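Local coordinates for serpin (Taeniopygia guttata, PDB 5HGC), which binds the steroid cortisol and, as a member of the serpin family, may inhibit serine proteases, at residues V203-Q208 against T348-H353; T223-H228 against R267-Y272. All blocks are in the same frame, centred on the assembly; numbering follows the deposited sequence.

In the fold
Interactions 1 and 2 lie on the same side of the chain's centre, with about 10 Å between their own centres. Strand 265-283 connects them: it pairs antiparallel with strand 200-209 and parallel with strand 348-350, both of interaction 1, and it supplies residues 267-272 to interaction 2. Evidence for direct contact includes I349 N to N270 O at 2.7 Å and Y207 OH to N270 OD1 at 2.6 Å, both probable hydrogen bonds. Along the chain, interaction 2 is nested within the loop that interaction 1 closes. Packing over the strands thereby continues to strand 222-228, whose R226 binds the steroid.

Interaction 1. Residues V203-Q208 against T348-H353; sequences VPMMYQ and TIEFSH
M205 accounts for every contact within 4.5 Å that strand residues 203-208 make with 348-353, reaching E350, F351 and S352. From V203 onward the backbone of this segment hydrogen-bonds to strands 189-194 and 265-283, and at M205 the side chain points toward the second segment. Its CG is anti to the backbone N (chi1 -172°), and bends at chi2 and chi3 fold the thioether back so that the terminal methyl leads. M205 CE lies 3.2 Å from F351 O and 3.8 Å from S352 CB, while M205 SD stands 3.7 Å from that same F351 oxygen. E350 comes from the side: its extended chain crosses that of M205 at about a right angle, bringing E350 OE2 to 4.0 Å from M205 CE and 4.1 Å from M205 CG. Farther along, the Y207 ring meets that of Y272, planes at about 45°.

The two segments share no hydrogen bond, and their nearest CA atoms, of M205 and S352, are 8.2 Å apart, S352 being in the loop past strand 348-350. Strands 200-209 and 348-350 instead flank strand 265-283 on its two edges, in what corresponds to serpin sheet C. Where the second segment leaves that sheet, F351 is the centre of an inverse gamma turn; its ring leads away from M205 to meet F273 and F355 edge-to-face.

The M205 methyl thus rests on the F351 carbonyl oxygen and S352 CB, with the E350 carboxylate alongside. Outside the two segments, R191 NE forms a salt bridge with E350 OE2, which would probably moderate the cost of holding a carboxylate beside the methionine in this buried contact.

Interaction 2. Residues T223-H228 against R267-Y272; sequences TVVRLH and RFMNLY. With HCY ((11alpha,14beta)-11,17,21-trihydroxypregn-4-ene-3,20-dione), chain B.
L271 and L227 reach toward each other tip to tip, with L271 CD2 4.0 Å from L227 CD1 and 4.1 Å from L227 CD2. The same L271 methyl meets V225 differently: these two side chains slide past one another in opposite directions, leaving V225 CG1 4.2 Å from L271 CD2. The first torsion of L271 (chi1 -173°) puts CG toward the other strand, and with chi2 near 60° CD2 becomes the branch that meets V225 and L227. The other V225 branch, V225 CG2, lies 4.4 Å from M269 SD.

The short strand segments run nearly perpendicular, at 85°, with axes 10.7 Å apart at closest approach. No hydrogen bond links them: 222-228 belongs to serpin sheet B, packed orthogonally against sheet C, side chain against side chain.

R226 leaves its strand away from this apolar layer. Two nearly straight bonds grip cortisol, R226 NH1 to its O4 at 2.8 Å and R226 NH2 to its O5 at 2.9 Å. D213 pairs with NE, T234 OG1 accepts from NH1, and H228 CE1 sits over one guanidinium face, toward its rim.

One strand thus offers hydrocarbon to the neighbouring sheet and a charged donor to the steroid, whose carbonyl and hydroxyl oxygens the guanidinium would probably polarise.

Interaction 1. Residues V203-Q208 against T348-H353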
ATOM      1  N   VAL A 203     -18.560  13.677  -8.997  1.00 44.71           N
ATOM      2  CA  VAL A 203     -17.167  13.299  -9.122  1.00 44.55           C
ATOM      3  C   VAL A 203     -16.799  13.534 -10.587  1.00 44.23           C
ATOM      4  O   VAL A 203     -17.635  13.318 -11.455  1.00 44.93           O
ATOM      5  CB  VAL A 203     -16.987  11.806  -8.708  1.00 42.79           C
ATOM      6  CG1 VAL A 203     -17.539  10.867  -9.769  1.00 40.59           C
ATOM      7  CG2 VAL A 203     -15.530  11.475  -8.469  1.00 49.22           C
ATOM      8  N   PRO A 204     -15.578  14.018 -10.876  1.00 41.06           N
ATOM      9  CA  PRO A 204     -15.243  14.058 -12.310  1.00 40.72           C
ATOM     10  C   PRO A 204     -14.980  12.628 -12.841  1.00 44.13           C
ATOM     11  O   PRO A 204     -13.993  11.973 -12.469  1.00 41.83           O
ATOM     12  CB  PRO A 204     -13.996  14.967 -12.390  1.00 41.24           C
ATOM     13  CG  PRO A 204     -13.466  15.052 -10.994  1.00 40.12           C
ATOM     14  CD  PRO A 204     -14.597  14.723 -10.035  1.00 39.13           C
ATOM     15  N   MET A 205     -15.904  12.153 -13.675  1.00 42.70           N
ATOM     16  CA  MET A 205     -15.877  10.803 -14.217  1.00 35.53           C
ATOM     17  C   MET A 205     -15.154  10.808 -15.565  1.00 34.54           C
ATOM     18  O   MET A 205     -15.573  11.485 -16.498  1.00 33.32           O
ATOM     19  CB  MET A 205     -17.300  10.310 -14.335  1.00 35.12           C
ATOM     20  CG  MET A 205     -17.421   8.857 -14.703  1.00 37.21           C
ATOM     21  SD  MET A 205     -16.961   7.786 -13.341  1.00 37.52           S
ATOM     22  CE  MET A 205     -18.295   7.880 -12.130  1.00 34.30           C
ATOM     23  N   MET A 206     -14.011  10.116 -15.623  1.00 31.91           N
ATOM     24  CA  MET A 206     -13.204  10.062 -16.833  1.00 30.49           C
ATOM     25  C   MET A 206     -13.826   9.018 -17.720  1.00 30.71           C
ATOM     26  O   MET A 206     -14.609   8.188 -17.230  1.00 32.34           O
ATOM     27  CB  MET A 206     -11.784   9.663 -16.528  1.00 29.17           C
ATOM     28  CG  MET A 206     -11.154  10.430 -15.392  1.00 32.52           C
ATOM     29  SD  MET A 206      -9.412   9.981 -15.271  1.00 35.27           S
ATOM     30  CE  MET A 206      -9.397   8.414 -14.363  1.00 28.43           C
ATOM     31  N   TYR A 207     -13.485   9.073 -19.011  1.00 29.59           N
ATOM     32  CA  TYR A 207     -14.083   8.255 -20.050  1.00 28.02           C
ATOM     33  C   TYR A 207     -13.047   7.874 -21.053  1.00 30.55           C
ATOM     34  O   TYR A 207     -12.214   8.697 -21.503  1.00 33.89           O
ATOM     35  CB  TYR A 207     -15.230   8.985 -20.802  1.00 29.53           C
ATOM     36  CG  TYR A 207     -15.693   8.193 -22.009  1.00 31.33           C
ATOM     37  CD1 TYR A 207     -16.514   7.066 -21.846  1.00 29.34           C
ATOM     38  CD2 TYR A 207     -15.260   8.528 -23.332  1.00 34.62           C
ATOM     39  CE1 TYR A 207     -16.926   6.307 -22.923  1.00 30.73           C
ATOM     40  CE2 TYR A 207     -15.664   7.762 -24.438  1.00 34.36           C
ATOM     41  CZ  TYR A 207     -16.502   6.641 -24.224  1.00 34.47           C
ATOM     42  OH  TYR A 207     -16.878   5.804 -25.277  1.00 30.27           O
ATOM     43  N   GLN A 208     -13.156   6.629 -21.472  1.00 32.19           N
ATOM     44  CA  GLN A 208     -12.318   6.112 -22.522  1.00 33.55           C
ATOM     45  C   GLN A 208     -13.032   4.929 -23.195  1.00 32.61           C
ATOM     46  O   GLN A 208     -13.745   4.145 -22.544  1.00 33.39           O
ATOM     47  CB  GLN A 208     -11.031   5.673 -21.859  1.00 33.13           C
ATOM     48  CG  GLN A 208      -9.870   5.477 -22.772  1.00 38.05           C
ATOM     49  CD  GLN A 208      -8.766   4.689 -22.108  1.00 41.10           C
ATOM     50  OE1 GLN A 208      -8.051   3.990 -22.815  1.00 50.35           O
ATOM     51  NE2 GLN A 208      -8.618   4.776 -20.751  1.00 35.83           N
ATOM     52  N   THR A 348     -20.633  -1.133 -21.536  1.00 26.32           N
ATOM     53  CA  THR A 348     -20.225   0.051 -20.803  1.00 28.65           C
ATOM     54  C   THR A 348     -20.010  -0.392 -19.363  1.00 31.15           C
ATOM     55  O   THR A 348     -20.892  -1.039 -18.805  1.00 32.22           O
ATOM     56  CB  THR A 348     -21.340   1.107 -20.848  1.00 29.54           C
ATOM     57  OG1 THR A 348     -21.564   1.468 -22.197  1.00 28.24           O
ATOM     58  CG2 THR A 348     -20.979   2.373 -20.092  1.00 28.80           C
ATOM     59  N   ILE A 349     -18.850  -0.079 -18.784  1.00 30.81           N
ATOM     60  CA  ILE A 349     -18.593  -0.294 -17.340  1.00 30.26           C
ATOM     61  C   ILE A 349     -18.355   1.071 -16.706  1.00 32.08           C
ATOM     62  O   ILE A 349     -17.523   1.856 -17.177  1.00 31.28           O
ATOM     63  CB  ILE A 349     -17.349  -1.169 -17.049  1.00 30.86           C
ATOM     64  CG1 ILE A 349     -17.381  -2.506 -17.834  1.00 34.38           C
ATOM     65  CG2 ILE A 349     -17.146  -1.403 -15.542  1.00 28.52           C
ATOM     66  CD1 ILE A 349     -18.579  -3.406 -17.579  1.00 33.90           C
ATOM     67  N   GLU A 350     -19.110   1.358 -15.651  1.00 31.53           N
ATOM     68  CA  GLU A 350     -19.034   2.659 -15.014  1.00 35.03           C
ATOM     69  C   GLU A 350     -18.761   2.530 -13.511  1.00 32.92           C
ATOM     70  O   GLU A 350     -19.565   1.993 -12.777  1.00 31.89           O
ATOM     71  CB  GLU A 350     -20.298   3.462 -15.296  1.00 40.31           C
ATOM     72  CG  GLU A 350     -20.316   4.758 -14.511  1.00 53.63           C
ATOM     73  CD  GLU A 350     -21.374   5.738 -14.952  1.00 59.60           C
ATOM     74  OE1 GLU A 350     -22.466   5.286 -15.396  1.00 65.03           O
ATOM     75  OE2 GLU A 350     -21.076   6.954 -14.834  1.00 55.77           O
ATOM     76  N   PHE A 351     -17.603   2.988 -13.054  1.00 30.26           N
ATOM     77  CA  PHE A 351     -17.289   2.855 -11.630  1.00 29.02           C
ATOM     78  C   PHE A 351     -17.953   4.020 -10.925  1.00 30.11           C
ATOM     79  O   PHE A 351     -17.384   5.102 -10.780  1.00 34.52           O
ATOM     80  CB  PHE A 351     -15.777   2.831 -11.440  1.00 25.40           C
ATOM     81  CG  PHE A 351     -15.168   1.500 -11.756  1.00 24.54           C
ATOM     82  CD1 PHE A 351     -14.953   1.107 -13.107  1.00 23.59           C
ATOM     83  CD2 PHE A 351     -14.839   0.613 -10.722  1.00 21.17           C
ATOM     84  CE1 PHE A 351     -14.425  -0.147 -13.416  1.00 22.28           C
ATOM     85  CE2 PHE A 351     -14.298  -0.628 -11.033  1.00 24.06           C
ATOM     86  CZ  PHE A 351     -14.100  -1.031 -12.373  1.00 23.02           C
ATOM     87  N   SER A 352     -19.202   3.837 -10.563  1.00 30.26           N
ATOM     88  CA  SER A 352     -19.951   4.964 -10.069  1.00 31.40           C
ATOM     89  C   SER A 352     -20.612   4.571  -8.766  1.00 30.13           C
ATOM     90  O   SER A 352     -21.482   5.250  -8.269  1.00 34.20           O
ATOM     91  CB  SER A 352     -20.962   5.434 -11.112  1.00 30.14           C
ATOM     92  OG  SER A 352     -21.941   4.433 -11.273  1.00 31.53           O
ATOM     93  N   HIS A 353     -20.225   3.438  -8.245  1.00 30.60           N
ATOM     94  CA  HIS A 353     -20.570   3.114  -6.893  1.00 35.47           C
ATOM     95  C   HIS A 353     -19.286   2.505  -6.208  1.00 38.26           C
ATOM     96  O   HIS A 353     -18.235   2.401  -6.869  1.00 36.67           O
ATOM     97  CB  HIS A 353     -21.860   2.293  -6.864  1.00 37.18           C
ATOM     98  CG  HIS A 353     -21.752   0.963  -7.515  1.00 44.26           C
ATOM     99  ND1 HIS A 353     -22.031   0.771  -8.852  1.00 45.82           N
ATOM    100  CD2 HIS A 353     -21.381  -0.248  -7.023  1.00 54.85           C
ATOM    101  CE1 HIS A 353     -21.846  -0.504  -9.159  1.00 54.91           C
ATOM    102  NE2 HIS A 353     -21.454  -1.148  -8.067  1.00 58.55           N
TER

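Interaction 2. Residues T223-H228 against R267-Y272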
ATOM      1  N   THR A 223     -17.258  -7.032 -11.172  1.00 26.59           N
ATOM      2  CA  THR A 223     -16.664  -6.761 -12.453  1.00 24.72           C
ATOM      3  C   THR A 223     -15.234  -6.375 -12.167  1.00 23.55           C
ATOM      4  O   THR A 223     -15.011  -5.577 -11.310  1.00 21.34           O
ATOM      5  CB  THR A 223     -17.438  -5.646 -13.151  1.00 26.54           C
ATOM      6  OG1 THR A 223     -18.782  -6.090 -13.343  1.00 31.55           O
ATOM      7  CG2 THR A 223     -16.854  -5.332 -14.488  1.00 26.97           C
ATOM      8  N   VAL A 224     -14.276  -6.970 -12.882  1.00 24.64           N
ATOM      9  CA  VAL A 224     -12.849  -6.668 -12.761  1.00 21.47           C
ATOM     10  C   VAL A 224     -12.365  -6.024 -14.048  1.00 23.62           C
ATOM     11  O   VAL A 224     -12.525  -6.619 -15.108  1.00 26.13           O
ATOM     12  CB  VAL A 224     -12.012  -7.943 -12.473  1.00 21.14           C
ATOM     13  CG1 VAL A 224     -10.517  -7.597 -12.247  1.00 19.01           C
ATOM     14  CG2 VAL A 224     -12.600  -8.708 -11.277  1.00 18.66           C
ATOM     15  N   VAL A 225     -11.776  -4.827 -13.958  1.00 22.07           N
ATOM     16  CA  VAL A 225     -11.122  -4.219 -15.086  1.00 23.66           C
ATOM     17  C   VAL A 225      -9.680  -3.935 -14.690  1.00 26.61           C
ATOM     18  O   VAL A 225      -9.413  -3.383 -13.601  1.00 29.60           O
ATOM     19  CB  VAL A 225     -11.847  -2.934 -15.536  1.00 23.62           C
ATOM     20  CG1 VAL A 225     -11.093  -2.234 -16.639  1.00 21.17           C
ATOM     21  CG2 VAL A 225     -13.256  -3.273 -16.048  1.00 25.03           C
ATOM     22  N   ARG A 226      -8.748  -4.310 -15.562  1.00 25.97           N
ATOM     23  CA  ARG A 226      -7.347  -4.088 -15.292  1.00 26.28           C
ATOM     24  C   ARG A 226      -6.700  -3.145 -16.319  1.00 26.62           C
ATOM     25  O   ARG A 226      -6.776  -3.385 -17.518  1.00 28.59           O
ATOM     26  CB  ARG A 226      -6.612  -5.421 -15.235  1.00 27.14           C
ATOM     27  CG  ARG A 226      -5.137  -5.262 -14.947  1.00 26.13           C
ATOM     28  CD  ARG A 226      -4.373  -5.230 -16.256  1.00 29.81           C
ATOM     29  NE  ARG A 226      -4.088  -6.603 -16.660  1.00 32.94           N
ATOM     30  CZ  ARG A 226      -3.260  -7.410 -16.011  1.00 36.90           C
ATOM     31  NH1 ARG A 226      -2.589  -6.969 -14.926  1.00 43.24           N
ATOM     32  NH2 ARG A 226      -3.109  -8.648 -16.424  1.00 31.14           N
ATOM     33  N   LEU A 227      -6.042  -2.101 -15.825  1.00 25.71           N
ATOM     34  CA  LEU A 227      -5.453  -1.040 -16.638  1.00 25.81           C
ATOM     35  C   LEU A 227      -3.988  -1.008 -16.327  1.00 25.88           C
ATOM     36  O   LEU A 227      -3.631  -1.025 -15.145  1.00 29.82           O
ATOM     37  CB  LEU A 227      -6.071   0.331 -16.290  1.00 26.23           C
ATOM     38  CG  LEU A 227      -7.552   0.553 -16.637  1.00 26.46           C
ATOM     39  CD1 LEU A 227      -7.947   2.024 -16.519  1.00 23.52           C
ATOM     40  CD2 LEU A 227      -7.791   0.028 -18.053  1.00 25.89           C
ATOM     41  N   HIS A 228      -3.135  -0.994 -17.350  1.00 24.24           N
ATOM     42  CA  HIS A 228      -1.706  -0.886 -17.093  1.00 26.65           C
ATOM     43  C   HIS A 228      -1.306   0.547 -16.928  1.00 27.09           C
ATOM     44  O   HIS A 228      -1.822   1.464 -17.605  1.00 25.55           O
ATOM     45  CB  HIS A 228      -0.863  -1.494 -18.206  1.00 28.53           C
ATOM     46  CG  HIS A 228      -0.989  -2.976 -18.293  1.00 32.28           C
ATOM     47  ND1 HIS A 228      -0.848  -3.799 -17.190  1.00 34.75           N
ATOM     48  CD2 HIS A 228      -1.238  -3.784 -19.340  1.00 30.49           C
ATOM     49  CE1 HIS A 228      -1.018  -5.056 -17.559  1.00 33.15           C
ATOM     50  NE2 HIS A 228      -1.248  -5.072 -18.858  1.00 33.80           N
ATOM     51  N   ARG A 267     -11.391  -6.891 -23.820  1.00 31.48           N
ATOM     52  CA  ARG A 267     -12.755  -6.680 -24.263  1.00 29.94           C
ATOM     53  C   ARG A 267     -12.892  -5.211 -24.650  1.00 29.09           C
ATOM     54  O   ARG A 267     -12.505  -4.311 -23.904  1.00 27.95           O
ATOM     55  CB  ARG A 267     -13.688  -6.997 -23.108  1.00 33.13           C
ATOM     56  CG  ARG A 267     -15.133  -7.318 -23.463  1.00 38.37           C
ATOM     57  CD  ARG A 267     -15.920  -7.520 -22.192  1.00 43.03           C
ATOM     58  NE  ARG A 267     -17.313  -7.942 -22.405  1.00 60.21           N
ATOM     59  CZ  ARG A 267     -18.358  -7.582 -21.632  1.00 63.11           C
ATOM     60  NH1 ARG A 267     -18.219  -6.747 -20.587  1.00 58.36           N
ATOM     61  NH2 ARG A 267     -19.571  -8.032 -21.927  1.00 61.88           N
ATOM     62  N   PHE A 268     -13.408  -4.944 -25.841  1.00 27.91           N
ATOM     63  CA  PHE A 268     -13.700  -3.561 -26.219  1.00 25.20           C
ATOM     64  C   PHE A 268     -14.947  -3.042 -25.453  1.00 27.19           C
ATOM     65  O   PHE A 268     -15.968  -3.754 -25.307  1.00 26.14           O
ATOM     66  CB  PHE A 268     -13.887  -3.490 -27.710  1.00 23.45           C
ATOM     67  CG  PHE A 268     -14.012  -2.105 -28.237  1.00 22.57           C
ATOM     68  CD1 PHE A 268     -12.865  -1.399 -28.642  1.00 25.10           C
ATOM     69  CD2 PHE A 268     -15.266  -1.503 -28.347  1.00 21.48           C
ATOM     70  CE1 PHE A 268     -12.979  -0.093 -29.165  1.00 28.60           C
ATOM     71  CE2 PHE A 268     -15.401  -0.223 -28.841  1.00 24.58           C
ATOM     72  CZ  PHE A 268     -14.258   0.502 -29.252  1.00 26.70           C
ATOM     73  N   MET A 269     -14.840  -1.825 -24.913  1.00 27.87           N
ATOM     74  CA  MET A 269     -15.841  -1.284 -23.979  1.00 27.64           C
ATOM     75  C   MET A 269     -15.780   0.210 -23.802  1.00 27.79           C
ATOM     76  O   MET A 269     -14.761   0.871 -24.130  1.00 30.10           O
ATOM     77  CB  MET A 269     -15.731  -1.936 -22.597  1.00 27.41           C
ATOM     78  CG  MET A 269     -14.445  -1.631 -21.858  1.00 33.47           C
ATOM     79  SD  MET A 269     -14.288  -2.407 -20.233  1.00 40.12           S
ATOM     80  CE  MET A 269     -13.799  -4.055 -20.712  1.00 30.03           C
ATOM     81  N   ASN A 270     -16.859   0.718 -23.230  1.00 24.53           N
ATOM     82  CA  ASN A 270     -16.913   2.068 -22.746  1.00 26.30           C
ATOM     83  C   ASN A 270     -16.611   2.016 -21.278  1.00 28.42           C
ATOM     84  O   ASN A 270     -17.282   1.253 -20.528  1.00 30.12           O
ATOM     85  CB  ASN A 270     -18.304   2.605 -22.969  1.00 25.69           C
ATOM     86  CG  ASN A 270     -18.590   2.730 -24.439  1.00 28.09           C
ATOM     87  OD1 ASN A 270     -17.852   3.412 -25.156  1.00 27.74           O
ATOM     88  ND2 ASN A 270     -19.574   1.983 -24.921  1.00 26.36           N
ATOM     89  N   LEU A 271     -15.582   2.778 -20.889  1.00 27.92           N
ATOM     90  CA  LEU A 271     -15.061   2.750 -19.518  1.00 30.81           C
ATOM     91  C   LEU A 271     -15.202   4.126 -18.924  1.00 32.71           C
ATOM     92  O   LEU A 271     -14.752   5.131 -19.525  1.00 32.07           O
ATOM     93  CB  LEU A 271     -13.615   2.242 -19.427  1.00 30.00           C
ATOM     94  CG  LEU A 271     -13.079   2.022 -18.002  1.00 32.83           C
ATOM     95  CD1 LEU A 271     -13.849   1.010 -17.144  1.00 28.41           C
ATOM     96  CD2 LEU A 271     -11.593   1.649 -18.094  1.00 32.85           C
ATOM     97  N   TYR A 272     -15.871   4.140 -17.773  1.00 28.50           N
ATOM     98  CA  TYR A 272     -16.063   5.316 -16.998  1.00 29.41           C
ATOM     99  C   TYR A 272     -15.413   5.076 -15.653  1.00 27.64           C
ATOM    100  O   TYR A 272     -15.720   4.101 -14.946  1.00 28.17           O
ATOM    101  CB  TYR A 272     -17.550   5.623 -16.833  1.00 32.32           C
ATOM    102  CG  TYR A 272     -18.208   6.127 -18.084  1.00 36.63           C
ATOM    103  CD1 TYR A 272     -18.224   7.495 -18.390  1.00 39.00           C
ATOM    104  CD2 TYR A 272     -18.834   5.241 -18.963  1.00 35.84           C
ATOM    105  CE1 TYR A 272     -18.829   7.964 -19.545  1.00 39.19           C
ATOM    106  CE2 TYR A 272     -19.442   5.697 -20.110  1.00 37.40           C
ATOM    107  CZ  TYR A 272     -19.437   7.056 -20.395  1.00 41.27           C
ATOM    108  OH  TYR A 272     -20.010   7.489 -21.561  1.00 47.75           O
TER
HETATM  109  C1  HCY B 501      -0.140 -14.888  -7.721  1.00 32.05           C
HETATM  110  C2  HCY B 501      -0.050 -15.846  -6.536  1.00 35.05           C
HETATM  111  C3  HCY B 501       0.756 -15.263  -5.398  1.00 37.34           C
HETATM  112  C4  HCY B 501       1.078 -13.816  -5.360  1.00 33.61           C
HETATM  113  C5  HCY B 501       0.389 -12.965  -6.129  1.00 31.94           C
HETATM  114  C6  HCY B 501       0.374 -11.496  -5.766  1.00 32.07           C
HETATM  115  C7  HCY B 501       0.660 -10.637  -7.018  1.00 32.96           C
HETATM  116  C8  HCY B 501      -0.067 -11.054  -8.302  1.00 28.27           C
HETATM  117  C9  HCY B 501       0.113 -12.568  -8.544  1.00 31.71           C
HETATM  118  C10 HCY B 501      -0.385 -13.425  -7.359  1.00 33.16           C
HETATM  119  C12 HCY B 501       0.081 -12.147 -11.152  1.00 29.51           C
HETATM  120  C11 HCY B 501      -0.320 -13.057  -9.971  1.00 33.73           C
HETATM  121  C13 HCY B 501      -0.176 -10.642 -10.838  1.00 32.16           C
HETATM  122  C14 HCY B 501       0.487 -10.312  -9.499  1.00 27.26           C
HETATM  123  C15 HCY B 501       0.628  -8.809  -9.495  1.00 28.51           C
HETATM  124  C16 HCY B 501       0.869  -8.419 -10.947  1.00 30.90           C
HETATM  125  C17 HCY B 501       0.560  -9.675 -11.801  1.00 35.05           C
HETATM  126  C18 HCY B 501      -1.686 -10.260 -10.838  1.00 28.93           C
HETATM  127  C19 HCY B 501      -1.876 -13.241  -6.999  1.00 35.00           C
HETATM  128  C20 HCY B 501      -0.164  -9.348 -13.094  1.00 38.23           C
HETATM  129  C21 HCY B 501       0.091 -10.164 -14.345  1.00 37.33           C
HETATM  130  O1  HCY B 501       1.081 -15.988  -4.479  1.00 41.86           O
HETATM  131  O2  HCY B 501      -1.748 -13.105  -9.893  1.00 37.22           O
HETATM  132  O3  HCY B 501       1.802 -10.253 -12.263  1.00 37.09           O
HETATM  133  O4  HCY B 501      -0.965  -8.427 -13.148  1.00 40.15           O
HETATM  134  O5  HCY B 501      -1.201 -10.268 -14.940  1.00 45.83           O